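Local coordinates for protein Alpha/beta fold hydrolase (Pseudomonas aeruginosa, PDB 6I8W) that is a membrane phospholipase A and virulence factor of the alpha/beta hydrolase fold, and probably cleaves ester bonds of membrane lipids, at residues T25-V30 and A208-Y213; L50-L55 and V92-P97; S102-Q107 and S222-Q227; I160-V165 and L252-R257; F200-P205 and M289-E294. One frame throughout, in Å; residues are numbered along the deposited sequence. Where two conformers were deposited one is given.

Contact 1: residues T25-V30 and A208-Y213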
# COMPACT_ATOMS: atom_id res chain seq x y z
N THR A 25 -18.95 -10.65 6.50
CA THR A 25 -19.72 -9.51 7.00
C THR A 25 -18.90 -8.75 8.04
O THR A 25 -19.03 -7.53 8.18
CB THR A 25 -21.07 -9.93 7.63
OG1 THR A 25 -20.84 -10.66 8.84
CG2 THR A 25 -21.88 -10.80 6.68
N LEU A 26 -18.09 -9.48 8.80
CA LEU A 26 -17.20 -8.86 9.77
C LEU A 26 -16.26 -7.88 9.05
O LEU A 26 -16.12 -6.72 9.46
CB LEU A 26 -16.38 -9.92 10.49
CG LEU A 26 -15.72 -9.65 11.84
CD1 LEU A 26 -15.41 -10.98 12.51
CD2 LEU A 26 -14.47 -8.83 11.70
N LEU A 27 -15.63 -8.33 7.97
CA LEU A 27 -14.71 -7.47 7.24
C LEU A 27 -15.47 -6.28 6.64
O LEU A 27 -14.98 -5.15 6.67
CB LEU A 27 -13.98 -8.25 6.13
CG LEU A 27 -13.04 -7.46 5.21
CD1 LEU A 27 -12.03 -6.61 5.99
CD2 LEU A 27 -12.33 -8.38 4.18
N ALA A 28 -16.67 -6.53 6.13
CA ALA A 28 -17.45 -5.46 5.53
C ALA A 28 -17.84 -4.41 6.59
O ALA A 28 -17.87 -3.20 6.30
CB ALA A 28 -18.70 -6.03 4.85
N SER A 29 -18.09 -4.86 7.81
CA SER A 29 -18.47 -3.94 8.90
C SER A 29 -17.27 -3.09 9.31
O SER A 29 -17.39 -1.87 9.45
CB SER A 29 -19.00 -4.72 10.10
OG SER A 29 -20.20 -5.40 9.79
N VAL A 30 -16.12 -3.72 9.49
CA VAL A 30 -14.92 -2.98 9.85
C VAL A 30 -14.51 -1.98 8.75
O VAL A 30 -14.09 -0.86 9.05
CB VAL A 30 -13.78 -3.92 10.17
CG1 VAL A 30 -12.51 -3.13 10.42
CG2 VAL A 30 -14.13 -4.72 11.42
N ALA A 208 -9.41 -10.95 17.23
CA ALA A 208 -9.03 -12.31 16.81
C ALA A 208 -9.83 -12.86 15.62
O ALA A 208 -9.23 -13.43 14.71
CB ALA A 208 -9.13 -13.27 18.01
N PRO A 209 -11.17 -12.72 15.63
CA PRO A 209 -11.89 -13.23 14.46
C PRO A 209 -11.51 -12.49 13.17
O PRO A 209 -11.39 -13.13 12.13
CB PRO A 209 -13.36 -12.99 14.82
CG PRO A 209 -13.39 -12.98 16.33
CD PRO A 209 -12.10 -12.30 16.70
N LEU A 210 -11.31 -11.18 13.23
CA LEU A 210 -10.91 -10.44 12.05
C LEU A 210 -9.52 -10.86 11.58
O LEU A 210 -9.28 -11.02 10.39
CB LEU A 210 -10.93 -8.92 12.31
CG LEU A 210 -10.47 -8.08 11.12
CD1 LEU A 210 -11.31 -8.35 9.88
CD2 LEU A 210 -10.51 -6.60 11.47
N LYS A 211 -8.61 -11.05 12.53
CA LYS A 211 -7.25 -11.47 12.22
C LYS A 211 -7.21 -12.80 11.47
O LYS A 211 -6.51 -12.94 10.49
CB LYS A 211 -6.43 -11.58 13.49
CG LYS A 211 -5.03 -12.13 13.26
CD LYS A 211 -4.36 -12.43 14.59
CE LYS A 211 -3.36 -13.56 14.46
NZ LYS A 211 -2.74 -13.92 15.78
N ARG A 212 -7.98 -13.78 11.95
CA ARG A 212 -8.00 -15.09 11.30
C ARG A 212 -8.49 -15.02 9.85
O ARG A 212 -7.96 -15.70 8.97
CB ARG A 212 -8.88 -16.06 12.10
CG ARG A 212 -8.15 -16.66 13.30
CD ARG A 212 -8.97 -17.75 14.00
NE ARG A 212 -9.65 -17.25 15.18
CZ ARG A 212 -10.96 -17.02 15.25
NH1 ARG A 212 -11.73 -17.25 14.19
NH2 ARG A 212 -11.50 -16.56 16.37
N TYR A 213 -9.51 -14.21 9.60
CA TYR A 213 -10.02 -14.08 8.23
C TYR A 213 -9.00 -13.38 7.35
O TYR A 213 -8.80 -13.78 6.21
CB TYR A 213 -11.36 -13.35 8.22
CG TYR A 213 -12.02 -13.24 6.87
CD1 TYR A 213 -12.34 -14.39 6.14
CD2 TYR A 213 -12.44 -12.02 6.37
CE1 TYR A 213 -12.99 -14.31 4.92
CE2 TYR A 213 -13.09 -11.93 5.16
CZ TYR A 213 -13.36 -13.07 4.44
OH TYR A 213 -14.02 -12.95 3.24

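Contact 2: residues L50-L55 and V92-P97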
# COMPACT_ATOMS: atom_id res chain seq x y z
N LEU A 50 -8.76 -3.18 -17.37
CA LEU A 50 -8.66 -3.77 -16.04
C LEU A 50 -9.56 -3.00 -15.09
O LEU A 50 -9.54 -1.76 -15.07
CB LEU A 50 -7.23 -3.74 -15.50
CG LEU A 50 -6.09 -4.37 -16.30
CD1 LEU A 50 -4.84 -4.37 -15.44
CD2 LEU A 50 -6.45 -5.76 -16.80
N GLU A 51 -10.29 -3.71 -14.25
CA GLU A 51 -11.09 -3.04 -13.23
C GLU A 51 -10.19 -2.63 -12.08
O GLU A 51 -9.53 -3.46 -11.46
CB GLU A 51 -12.22 -3.93 -12.72
CG GLU A 51 -13.07 -3.23 -11.66
CD GLU A 51 -14.45 -3.83 -11.55
OE1 GLU A 51 -14.86 -4.58 -12.46
OE2 GLU A 51 -15.14 -3.56 -10.54
N ILE A 52 -10.14 -1.34 -11.82
CA ILE A 52 -9.35 -0.84 -10.71
C ILE A 52 -10.28 -0.31 -9.63
O ILE A 52 -11.02 0.65 -9.86
CB ILE A 52 -8.38 0.23 -11.18
CG1 ILE A 52 -7.43 -0.38 -12.24
CG2 ILE A 52 -7.64 0.85 -9.98
CD1 ILE A 52 -6.24 0.49 -12.55
N ALA A 53 -10.25 -0.95 -8.46
CA ALA A 53 -11.03 -0.50 -7.32
C ALA A 53 -10.28 0.63 -6.62
O ALA A 53 -9.05 0.62 -6.54
CB ALA A 53 -11.29 -1.67 -6.33
N TYR A 54 -11.02 1.61 -6.12
CA TYR A 54 -10.37 2.69 -5.39
C TYR A 54 -11.28 3.31 -4.37
O TYR A 54 -12.50 3.17 -4.43
CB TYR A 54 -9.83 3.76 -6.36
CG TYR A 54 -10.86 4.54 -7.17
CD1 TYR A 54 -11.39 4.02 -8.35
CD2 TYR A 54 -11.26 5.83 -6.78
CE1 TYR A 54 -12.33 4.73 -9.11
CE2 TYR A 54 -12.19 6.56 -7.55
CZ TYR A 54 -12.71 6.01 -8.71
OH TYR A 54 -13.62 6.72 -9.46
N LEU A 55 -10.67 3.98 -3.41
CA LEU A 55 -11.40 4.78 -2.44
C LEU A 55 -11.23 6.24 -2.80
O LEU A 55 -10.17 6.64 -3.32
CB LEU A 55 -10.88 4.54 -1.02
CG LEU A 55 -11.04 3.11 -0.50
CD1 LEU A 55 -10.38 2.98 0.86
CD2 LEU A 55 -12.51 2.70 -0.44
N VAL A 92 -7.41 10.01 -2.90
CA VAL A 92 -7.70 8.81 -3.70
C VAL A 92 -6.70 7.71 -3.33
O VAL A 92 -5.48 7.94 -3.30
CB VAL A 92 -7.65 9.11 -5.21
CG1 VAL A 92 -7.90 7.83 -6.06
CG2 VAL A 92 -8.64 10.21 -5.57
N ALA A 93 -7.20 6.52 -3.03
CA ALA A 93 -6.34 5.38 -2.78
C ALA A 93 -6.80 4.20 -3.64
O ALA A 93 -7.92 3.72 -3.47
CB ALA A 93 -6.36 5.01 -1.29
N LEU A 94 -5.97 3.75 -4.59
CA LEU A 94 -6.37 2.64 -5.47
C LEU A 94 -5.82 1.29 -5.01
O LEU A 94 -4.81 1.22 -4.29
CB LEU A 94 -5.93 2.89 -6.94
CG LEU A 94 -4.49 2.54 -7.33
CD1 LEU A 94 -4.29 2.65 -8.86
CD2 LEU A 94 -3.47 3.43 -6.60
N ASP A 95 -6.49 0.22 -5.44
CA ASP A 95 -5.92 -1.11 -5.43
C ASP A 95 -5.15 -1.28 -6.73
O ASP A 95 -5.74 -1.24 -7.81
CB ASP A 95 -6.99 -2.21 -5.33
CG ASP A 95 -7.64 -2.28 -3.96
OD1 ASP A 95 -6.99 -1.87 -2.98
OD2 ASP A 95 -8.78 -2.79 -3.88
N LEU A 96 -3.84 -1.48 -6.64
CA LEU A 96 -3.09 -1.78 -7.86
C LEU A 96 -3.60 -3.07 -8.49
O LEU A 96 -3.98 -4.00 -7.77
CB LEU A 96 -1.60 -1.91 -7.54
CG LEU A 96 -0.91 -0.60 -7.11
CD1 LEU A 96 0.42 -0.90 -6.46
CD2 LEU A 96 -0.72 0.34 -8.31
N PRO A 97 -3.65 -3.12 -9.83
CA PRO A 97 -3.85 -4.39 -10.53
C PRO A 97 -2.96 -5.47 -9.92
O PRO A 97 -1.79 -5.19 -9.61
CB PRO A 97 -3.45 -4.08 -11.98
CG PRO A 97 -3.78 -2.62 -12.12
CD PRO A 97 -3.46 -2.00 -10.78

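Contact 3: residues S102-Q107 and S222-Q227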
# COMPACT_ATOMS: atom_id res chain seq x y z
N SER A 102 -8.99 -5.18 -7.28
CA SER A 102 -8.76 -4.86 -8.69
C SER A 102 -8.54 -6.13 -9.52
O SER A 102 -8.31 -7.20 -8.96
CB SER A 102 -7.56 -3.92 -8.83
OG SER A 102 -7.87 -2.62 -8.34
N SER A 103 -8.62 -6.01 -10.85
CA SER A 103 -8.38 -7.16 -11.73
C SER A 103 -6.99 -7.75 -11.51
O SER A 103 -6.05 -7.02 -11.23
CB SER A 103 -8.52 -6.77 -13.22
OG SER A 103 -9.85 -6.38 -13.53
N LYS A 104 -6.89 -9.06 -11.66
CA LYS A 104 -5.63 -9.79 -11.52
C LYS A 104 -5.38 -10.74 -12.70
O LYS A 104 -5.33 -11.95 -12.53
CB LYS A 104 -5.63 -10.58 -10.20
CG LYS A 104 -5.93 -9.71 -8.96
CD LYS A 104 -6.08 -10.54 -7.69
CE LYS A 104 -6.41 -9.65 -6.48
NZ LYS A 104 -7.74 -8.99 -6.64
N PRO A 105 -5.18 -10.18 -13.91
CA PRO A 105 -4.93 -11.02 -15.09
C PRO A 105 -3.69 -11.90 -14.89
O PRO A 105 -2.64 -11.40 -14.49
CB PRO A 105 -4.68 -10.01 -16.23
CG PRO A 105 -5.01 -8.69 -15.69
CD PRO A 105 -5.03 -8.74 -14.20
N GLN A 106 -3.82 -13.19 -15.17
CA GLN A 106 -2.77 -14.14 -14.88
C GLN A 106 -1.51 -13.91 -15.71
O GLN A 106 -0.40 -14.19 -15.25
CB GLN A 106 -3.28 -15.56 -15.09
CG GLN A 106 -2.34 -16.65 -14.55
CD GLN A 106 -2.25 -16.65 -13.04
OE1 GLN A 106 -1.19 -16.90 -12.47
NE2 GLN A 106 -3.38 -16.37 -12.37
N GLN A 107 -1.67 -13.40 -16.93
CA GLN A 107 -0.53 -13.28 -17.85
C GLN A 107 0.04 -11.86 -17.96
O GLN A 107 0.86 -11.58 -18.83
CB GLN A 107 -0.92 -13.77 -19.25
CG GLN A 107 -1.33 -15.23 -19.32
CD GLN A 107 -0.25 -16.15 -18.77
OE1 GLN A 107 -0.51 -16.99 -17.91
NE2 GLN A 107 0.97 -15.99 -19.27
N SER A 222 -1.63 -16.18 -1.69
CA SER A 222 -0.18 -16.34 -1.57
C SER A 222 0.50 -16.84 -2.86
O SER A 222 1.59 -16.39 -3.20
CB SER A 222 0.17 -17.28 -0.41
OG SER A 222 -0.39 -18.58 -0.58
N ALA A 223 -0.14 -17.77 -3.56
CA ALA A 223 0.45 -18.31 -4.79
C ALA A 223 0.63 -17.21 -5.85
O ALA A 223 1.71 -17.06 -6.42
CB ALA A 223 -0.40 -19.45 -5.35
N PHE A 224 -0.42 -16.43 -6.08
CA PHE A 224 -0.35 -15.32 -7.01
C PHE A 224 0.60 -14.22 -6.51
O PHE A 224 1.35 -13.64 -7.28
CB PHE A 224 -1.74 -14.74 -7.25
CG PHE A 224 -1.79 -13.79 -8.40
CD1 PHE A 224 -1.64 -14.25 -9.70
CD2 PHE A 224 -2.00 -12.43 -8.20
CE1 PHE A 224 -1.69 -13.38 -10.76
CE2 PHE A 224 -2.05 -11.57 -9.27
CZ PHE A 224 -1.89 -12.04 -10.54
N ASN A 225 0.56 -13.94 -5.21
CA ASN A 225 1.49 -12.95 -4.67
C ASN A 225 2.94 -13.39 -4.89
O ASN A 225 3.77 -12.57 -5.27
CB ASN A 225 1.24 -12.71 -3.17
CG ASN A 225 0.04 -11.79 -2.91
OD1 ASN A 225 -0.50 -11.16 -3.82
ND2 ASN A 225 -0.38 -11.73 -1.65
N ALA A 226 3.22 -14.68 -4.71
CA ALA A 226 4.57 -15.19 -4.89
C ALA A 226 5.05 -14.99 -6.33
O ALA A 226 6.23 -14.71 -6.58
CB ALA A 226 4.64 -16.67 -4.50
N GLN A 227 4.14 -15.16 -7.27
CA GLN A 227 4.45 -14.99 -8.69
C GLN A 227 4.76 -13.52 -9.00
O GLN A 227 5.73 -13.20 -9.70
CB GLN A 227 3.28 -15.49 -9.55
CG GLN A 227 3.13 -14.83 -10.91
CD GLN A 227 1.97 -15.41 -11.71
OE1 GLN A 227 1.51 -14.82 -12.68
NE2 GLN A 227 1.49 -16.58 -11.29

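Contact 4: residues I160-V165 and L252-R257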
# COMPACT_ATOMS: atom_id res chain seq x y z
N ILE A 160 7.29 6.58 1.30
CA ILE A 160 7.17 6.09 2.66
C ILE A 160 7.75 4.69 2.72
O ILE A 160 7.08 3.72 2.34
CB ILE A 160 5.69 6.12 3.12
CG1 ILE A 160 5.16 7.57 3.02
CG2 ILE A 160 5.54 5.56 4.54
CD1 ILE A 160 3.67 7.73 3.30
N ASP A 161 9.00 4.58 3.18
CA ASP A 161 9.68 3.28 3.20
C ASP A 161 9.59 2.60 1.83
O ASP A 161 9.14 1.47 1.73
CB ASP A 161 9.07 2.37 4.28
CG ASP A 161 9.10 3.01 5.67
OD1 ASP A 161 8.39 4.02 5.86
OD2 ASP A 161 9.82 2.50 6.57
N ASN A 162 9.99 3.31 0.79
CA ASN A 162 9.87 2.81 -0.58
C ASN A 162 10.92 1.76 -0.93
O ASN A 162 12.03 1.81 -0.41
CB ASN A 162 9.99 3.96 -1.58
CG ASN A 162 11.34 4.63 -1.51
OD1 ASN A 162 11.65 5.34 -0.54
ND2 ASN A 162 12.16 4.44 -2.53
N ALA A 163 10.56 0.84 -1.82
CA ALA A 163 11.54 -0.04 -2.45
C ALA A 163 12.23 0.70 -3.59
O ALA A 163 11.78 1.77 -3.98
CB ALA A 163 10.86 -1.33 -2.96
N GLY A 164 13.30 0.13 -4.13
CA GLY A 164 13.92 0.70 -5.32
C GLY A 164 15.37 1.15 -5.23
O GLY A 164 15.96 1.50 -6.25
N VAL A 165 15.95 1.15 -4.03
CA VAL A 165 17.39 1.39 -3.94
C VAL A 165 18.09 0.28 -3.18
O VAL A 165 17.46 -0.52 -2.49
CB VAL A 165 17.71 2.74 -3.24
CG1 VAL A 165 17.12 3.90 -4.02
CG2 VAL A 165 17.20 2.74 -1.81
N LEU A 252 11.08 11.93 1.99
CA LEU A 252 11.57 10.61 2.34
C LEU A 252 11.17 10.34 3.78
O LEU A 252 11.68 11.00 4.69
CB LEU A 252 13.11 10.53 2.19
CG LEU A 252 13.63 10.99 0.84
CD1 LEU A 252 15.16 10.93 0.77
CD2 LEU A 252 12.98 10.16 -0.29
N LEU A 253 10.25 9.41 4.01
CA LEU A 253 9.80 9.14 5.38
C LEU A 253 9.99 7.66 5.71
O LEU A 253 9.58 6.79 4.94
CB LEU A 253 8.33 9.55 5.56
CG LEU A 253 7.73 9.46 6.97
CD1 LEU A 253 6.65 10.53 7.23
CD2 LEU A 253 7.15 8.05 7.24
N TRP A 254 10.60 7.39 6.87
CA TRP A 254 10.94 6.02 7.26
C TRP A 254 10.55 5.74 8.70
O TRP A 254 10.55 6.64 9.53
CB TRP A 254 12.45 5.76 7.11
CG TRP A 254 12.77 4.55 6.25
CD1 TRP A 254 13.05 3.29 6.69
CD2 TRP A 254 12.83 4.51 4.82
NE1 TRP A 254 13.28 2.45 5.61
CE2 TRP A 254 13.14 3.18 4.46
CE3 TRP A 254 12.63 5.45 3.81
CZ2 TRP A 254 13.28 2.78 3.13
CZ3 TRP A 254 12.76 5.06 2.49
CH2 TRP A 254 13.09 3.73 2.16
N GLY A 255 10.22 4.48 8.98
CA GLY A 255 10.23 3.97 10.35
C GLY A 255 11.66 3.52 10.62
O GLY A 255 12.20 2.74 9.84
N ASP A 256 12.27 3.99 11.71
CA ASP A 256 13.69 3.71 11.93
C ASP A 256 13.98 2.21 12.04
O ASP A 256 15.05 1.75 11.64
CB ASP A 256 14.20 4.44 13.18
CG ASP A 256 13.50 4.00 14.48
OD1 ASP A 256 12.43 3.37 14.41
OD2 ASP A 256 14.01 4.33 15.58
N ARG A 257 13.01 1.43 12.53
CA ARG A 257 13.26 -0.00 12.76
C ARG A 257 12.62 -0.89 11.68
O ARG A 257 12.35 -2.07 11.92
CB ARG A 257 12.75 -0.39 14.14
CG ARG A 257 13.45 0.37 15.28
CD ARG A 257 13.00 -0.11 16.65
NE ARG A 257 13.40 -1.50 16.91
CZ ARG A 257 13.03 -2.18 17.99
NH1 ARG A 257 12.25 -1.61 18.90
NH2 ARG A 257 13.44 -3.43 18.16

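Contact 5: residues F200-P205 and M289-E294. With BOG (octyl beta-D-glucopyranoside), chain D.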
# COMPACT_ATOMS: atom_id res chain seq x y z
N PHE A 200 5.46 -4.46 11.90
CA PHE A 200 5.10 -3.55 13.01
C PHE A 200 6.06 -3.63 14.19
O PHE A 200 6.43 -4.73 14.63
CB PHE A 200 3.70 -3.85 13.55
CG PHE A 200 2.58 -3.53 12.61
CD1 PHE A 200 2.25 -2.21 12.33
CD2 PHE A 200 1.84 -4.55 12.03
CE1 PHE A 200 1.20 -1.92 11.47
CE2 PHE A 200 0.79 -4.27 11.17
CZ PHE A 200 0.47 -2.95 10.88
N VAL A 201 6.42 -2.48 14.75
CA VAL A 201 7.05 -2.49 16.06
C VAL A 201 5.95 -2.61 17.12
O VAL A 201 5.97 -3.52 17.94
CB VAL A 201 7.91 -1.24 16.29
CG1 VAL A 201 8.44 -1.21 17.73
CG2 VAL A 201 9.06 -1.22 15.28
N GLN A 202 4.99 -1.69 17.11
CA GLN A 202 3.83 -1.79 17.99
C GLN A 202 2.63 -2.03 17.10
O GLN A 202 2.19 -1.13 16.38
CB GLN A 202 3.63 -0.52 18.84
CG GLN A 202 4.65 -0.33 19.95
CD GLN A 202 4.34 0.88 20.85
OE1 GLN A 202 4.32 2.02 20.39
NE2 GLN A 202 4.10 0.61 22.13
N GLN A 203 2.11 -3.25 17.14
CA GLN A 203 1.03 -3.59 16.25
C GLN A 203 -0.27 -3.00 16.77
O GLN A 203 -0.58 -3.12 17.94
CB GLN A 203 0.89 -5.10 16.11
CG GLN A 203 -0.20 -5.49 15.14
CD GLN A 203 -0.78 -6.85 15.45
OE1 GLN A 203 -0.06 -7.84 15.52
NE2 GLN A 203 -2.09 -6.89 15.66
N PRO A 204 -1.04 -2.35 15.89
CA PRO A 204 -2.37 -1.91 16.33
C PRO A 204 -3.25 -3.11 16.71
O PRO A 204 -3.12 -4.17 16.11
CB PRO A 204 -2.93 -1.17 15.10
CG PRO A 204 -1.72 -0.77 14.31
CD PRO A 204 -0.71 -1.86 14.54
N PRO A 205 -4.14 -2.94 17.71
CA PRO A 205 -5.07 -3.97 18.17
C PRO A 205 -5.92 -4.49 17.01
O PRO A 205 -6.44 -3.69 16.22
CB PRO A 205 -5.95 -3.23 19.19
CG PRO A 205 -5.13 -2.10 19.65
CD PRO A 205 -4.29 -1.68 18.47
N MET A 289 2.36 4.73 8.23
CA MET A 289 1.01 5.25 7.99
C MET A 289 -0.06 4.32 8.56
O MET A 289 -1.20 4.73 8.75
CB MET A 289 0.76 5.49 6.50
CG MET A 289 0.41 4.24 5.72
SD MET A 289 1.91 3.25 5.36
CE MET A 289 1.19 1.99 4.29
N VAL A 290 0.31 3.06 8.85
CA VAL A 290 -0.61 2.15 9.53
C VAL A 290 -0.31 2.06 11.03
O VAL A 290 -1.22 2.07 11.84
CB VAL A 290 -0.56 0.73 8.92
CG1 VAL A 290 -1.52 -0.22 9.65
CG2 VAL A 290 -0.87 0.78 7.42
N GLU A 291 0.98 1.98 11.38
CA GLU A 291 1.37 1.82 12.78
C GLU A 291 1.05 3.06 13.63
O GLU A 291 0.53 2.96 14.74
CB GLU A 291 2.88 1.50 12.88
CG GLU A 291 3.32 1.24 14.34
CD GLU A 291 4.68 0.56 14.48
OE1 GLU A 291 5.23 0.60 15.61
OE2 GLU A 291 5.20 -0.04 13.51
N ARG A 292 1.38 4.23 13.08
CA ARG A 292 1.15 5.50 13.76
C ARG A 292 0.58 6.49 12.74
O ARG A 292 1.28 7.39 12.26
CB ARG A 292 2.45 6.02 14.38
CG ARG A 292 3.12 5.03 15.35
CD ARG A 292 3.70 5.70 16.59
NE ARG A 292 4.83 6.59 16.32
CZ ARG A 292 6.11 6.24 16.36
NH1 ARG A 292 6.46 4.99 16.67
NH2 ARG A 292 7.05 7.14 16.11
N PRO A 293 -0.70 6.30 12.39
CA PRO A 293 -1.30 7.00 11.24
C PRO A 293 -1.40 8.51 11.41
O PRO A 293 -1.05 9.25 10.49
CB PRO A 293 -2.72 6.40 11.17
CG PRO A 293 -2.71 5.19 12.06
CD PRO A 293 -1.68 5.46 13.10
N GLU A 294 -1.91 8.97 12.54
CA GLU A 294 -2.12 10.42 12.72
C GLU A 294 -0.78 11.14 12.80
O GLU A 294 -0.63 12.25 12.30
CB GLU A 294 -2.97 10.71 13.98
CG GLU A 294 -4.43 10.20 13.90
CD GLU A 294 -5.42 11.24 13.36
OE1 GLU A 294 -5.02 12.42 13.19
OE2 GLU A 294 -6.60 10.88 13.11
C1 BOG D . -10.46 -2.62 15.13
O1 BOG D . -9.40 -2.60 14.17
C2 BOG D . -9.84 -2.31 16.50
O2 BOG D . -9.29 -3.52 17.03
C3 BOG D . -10.80 -1.71 17.53
O3 BOG D . -10.11 -1.26 18.70
C4 BOG D . -11.51 -0.54 16.86
O4 BOG D . -12.34 0.16 17.81
C5 BOG D . -12.32 -1.16 15.73
O5 BOG D . -11.45 -1.67 14.71
C6 BOG D . -13.34 -0.19 15.13
O6 BOG D . -12.87 0.38 13.90
C1' BOG D . -9.82 -2.95 12.86
C2' BOG D . -8.72 -2.56 11.88
C3' BOG D . -7.37 -2.68 12.56
C4' BOG D . -6.22 -2.57 11.58
C5' BOG D . -5.12 -3.53 12.00
C6' BOG D . -3.82 -3.24 11.26
C7' BOG D . -2.93 -4.47 11.25
C8' BOG D . -2.70 -4.97 12.65
O HOH W 1 0.79 1.12 16.74

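Contact 1: residues T25-V30 and A208-Y213
Leu26 and Leu210 carry the meeting of helix 3-38 with the first turns of helix 208-234, whose short segments run at 109° to each other with axes 10.1 Å apart. From Leu210, CB lies 3.6 Å from CD2 of Leu26, and the same methyl stays beside the chain, 3.7 Å from Leu210 CD1. CG stands anti to the backbone N (chi1 178°), and beyond it the branches part: CD1 comes loosely up to Leu27 CD1, 4.3 Å away, while CD2 meets Val30 tip to tip, 4.1 Å from Val30 CG2. The other methyl of Leu26, CD1, lies 3.7 Å from CB of Pro209, the two side chains crossing at about a right angle. One turn on in helix 208-234, Tyr213, whose side chain also touches Pro23 and Ala24, brings CE2 to 3.8 Å from Leu27 CD2. A bound octyl glucoside touches Val30 and Leu210. This apolar crossing sets the N-terminal helix against helix 208-234, which lies in the chain between strands 154-160 and 250-255 of the hydrolase fold.

Contact 2: residues L50-L55 and V92-P97
Tyr54 and Leu94 face each other as an antiparallel non-hydrogen-bonded pair, their CB atoms 4.0 Å apart on one face of the sheet. The CG of Tyr54 stands between the backbone N and the carbonyl carbon (chi1 65°); the Tyr54 side chain crosses that of Val92 at a slant, Tyr54 CD2 lying 4.0 Å from Val92 CG1, and its ring meets Phe122 of helix 112-125 edge-to-face. On the same face Ile52 lies side by side with Leu94. Leu55 and Ala93 form the adjoining hydrogen-bonded pair: Leu55 N donates to Ala93 O at 2.8 Å, and Ala93 N returns a bond to Leu55 O. This joins strand 50-57 to 90-94 in the antiparallel part of the alpha/beta hydrolase sheet. Past strand 90-94, Asp95 N still bonds Ala53 O at 2.8 Å, nearly straight at 174°, while Asp95 OD2 makes a salt bridge with Lys75. Farther along, Leu50 crosses Pro97 at about a right angle, Leu50 CD1 to Pro97 CB 3.7 Å, with Ile52 CD1 4.0 Å from Pro97 CG.

Contact 3: residues S102-Q107 and S222-Q227
Gln106 OE1 accepts from Gln227 NE2 at 2.9 Å, the donor lying nearly along the C=O axis and the N-H...O angle being 149°. The side chains cross obliquely, amide planes 72° apart. Gln227 is extended beyond CG, whereas Gln106 bends at chi2, which swings CD back toward the helix. The amide lies beside Phe224: Gln106 NE2 is 3.8 Å from Phe224 CE1, with OE1 in the ring plane at the edge and the amide and ring planes 68° apart. The contact ties the loop between strand 90-94 and helix 112-125 to helix 208-234, a surface link from the loops of the hydrolase core to an inserted helix. The Phe224 ring lies against the loop, with Lys104 CB 3.8 Å from Phe224 CE2 and Pro105 O at the ring edge, 4.1 Å from Phe224 CZ. Beyond CB the lysine chain leads off: Lys104 NZ bonds Ser102 O at 3.0 Å and Gly100 O, turning the charge back onto its loop. Pro105 O has its hydrogen bond with Tyr110 OH.

Contact 4: residues I160-V165 and L252-R257
Two hydrogen bonds link Asp161 to strand 250-255. Its backbone N reaches Leu253 O at 2.9 Å, continuing the parallel pairing in which Ile160 stands opposite Leu253; its carboxylate OD2 accepts from Gly255 N at 3.1 Å on the syn lone pair, a nearly straight bond of 168°. The aromatic contact belongs to Trp254: CA of Asp161 sits over its six-membered ring, 3.4 Å from the centroid and 3° off the normal, a CH-pi contact, and Asp161 OD2 lies over the same indole, 3.3 Å from Trp254 CD1. Asn162 comes to the ring edge, its amide 79° from the ring plane and OD1 3.2 Å from Trp254 CZ3; this OD1 is buried here without any polar partner. Among apolar groups, the side chains of Ile160 and Leu253 lie side by side, CG2 of the first 4.0 Å from CD2 of the second. Two hydrogen bonds and the Trp254 face thus fix Asp161 next to a probable catalytic triad of Ser137, His286 and Asp258: it touches His286, and its OD2 lies close to Asp258 OD2.

Contact 5: residues F200-P205 and M289-E294
The loop 200-205 passes over the end of helix 288-291, its backbone coming nearest where the CA atoms of Pro204 and Glu291 are 6.4 Å apart. Glu291 makes the main grip: CG is anti to the backbone N (chi1 -176°) and the chain runs on extended, bringing the carboxylate to two successive backbone N-H groups. OE1 accepts from Gln202 N at 2.7 Å and OE2 from Val201 N at 3.0 Å; both donors sit above the carboxylate plane, 62° and 37° out of it. OE2 takes a further bond from Gly285 N, so a buried acid is satisfied by main-chain donors. A water donates to both Gln202 O and Glu291 O, bridging the backbones. Phe200 slides past Glu291 in the opposite direction, and Val290 CG1 meets the ring edge in plane, 3.6 Å from Phe200 CZ. Pro204 CD lies over the rim of one face of the Phe200 ring. The octyl chain of the bound glucoside ends here, C7' lying 3.7 Å from Phe200 CE2 and C8' 3.6 Å from Gln203 CG, while its sugar O2 bonds Pro205 O at 3.0 Å. A bound myristic acid lies about 5 Å from the Phe200 side chain, so the loop borders a lipid-binding region. Joining helix 191-199 to 208-234, the loop is tied here to the junction of helices 288-291 and 293-308, and Pro204 touches Arg80 of helix 79-82.

Contacts 2 and 4 are buried and belong to the same sheet, on opposite sides of the chain's centre: the first pairs antiparallel strands, the second extends a parallel pair into a loop near the probable triad. Contact 3 lies at the surface and relies on glutamines and one ring; it abuts contact 2, where Ser102 OG lies 2.6 Å from Asp95 O. Contacts 1 and 3 share helix 208-234, one near its start and wholly apolar between side chains, the other farther along and partly polar. Contact 5, partly buried like contact 1, adjoins it in sequence and touches contact 4 through Val201 and Arg257, combining a carboxylate grip with detergent packing.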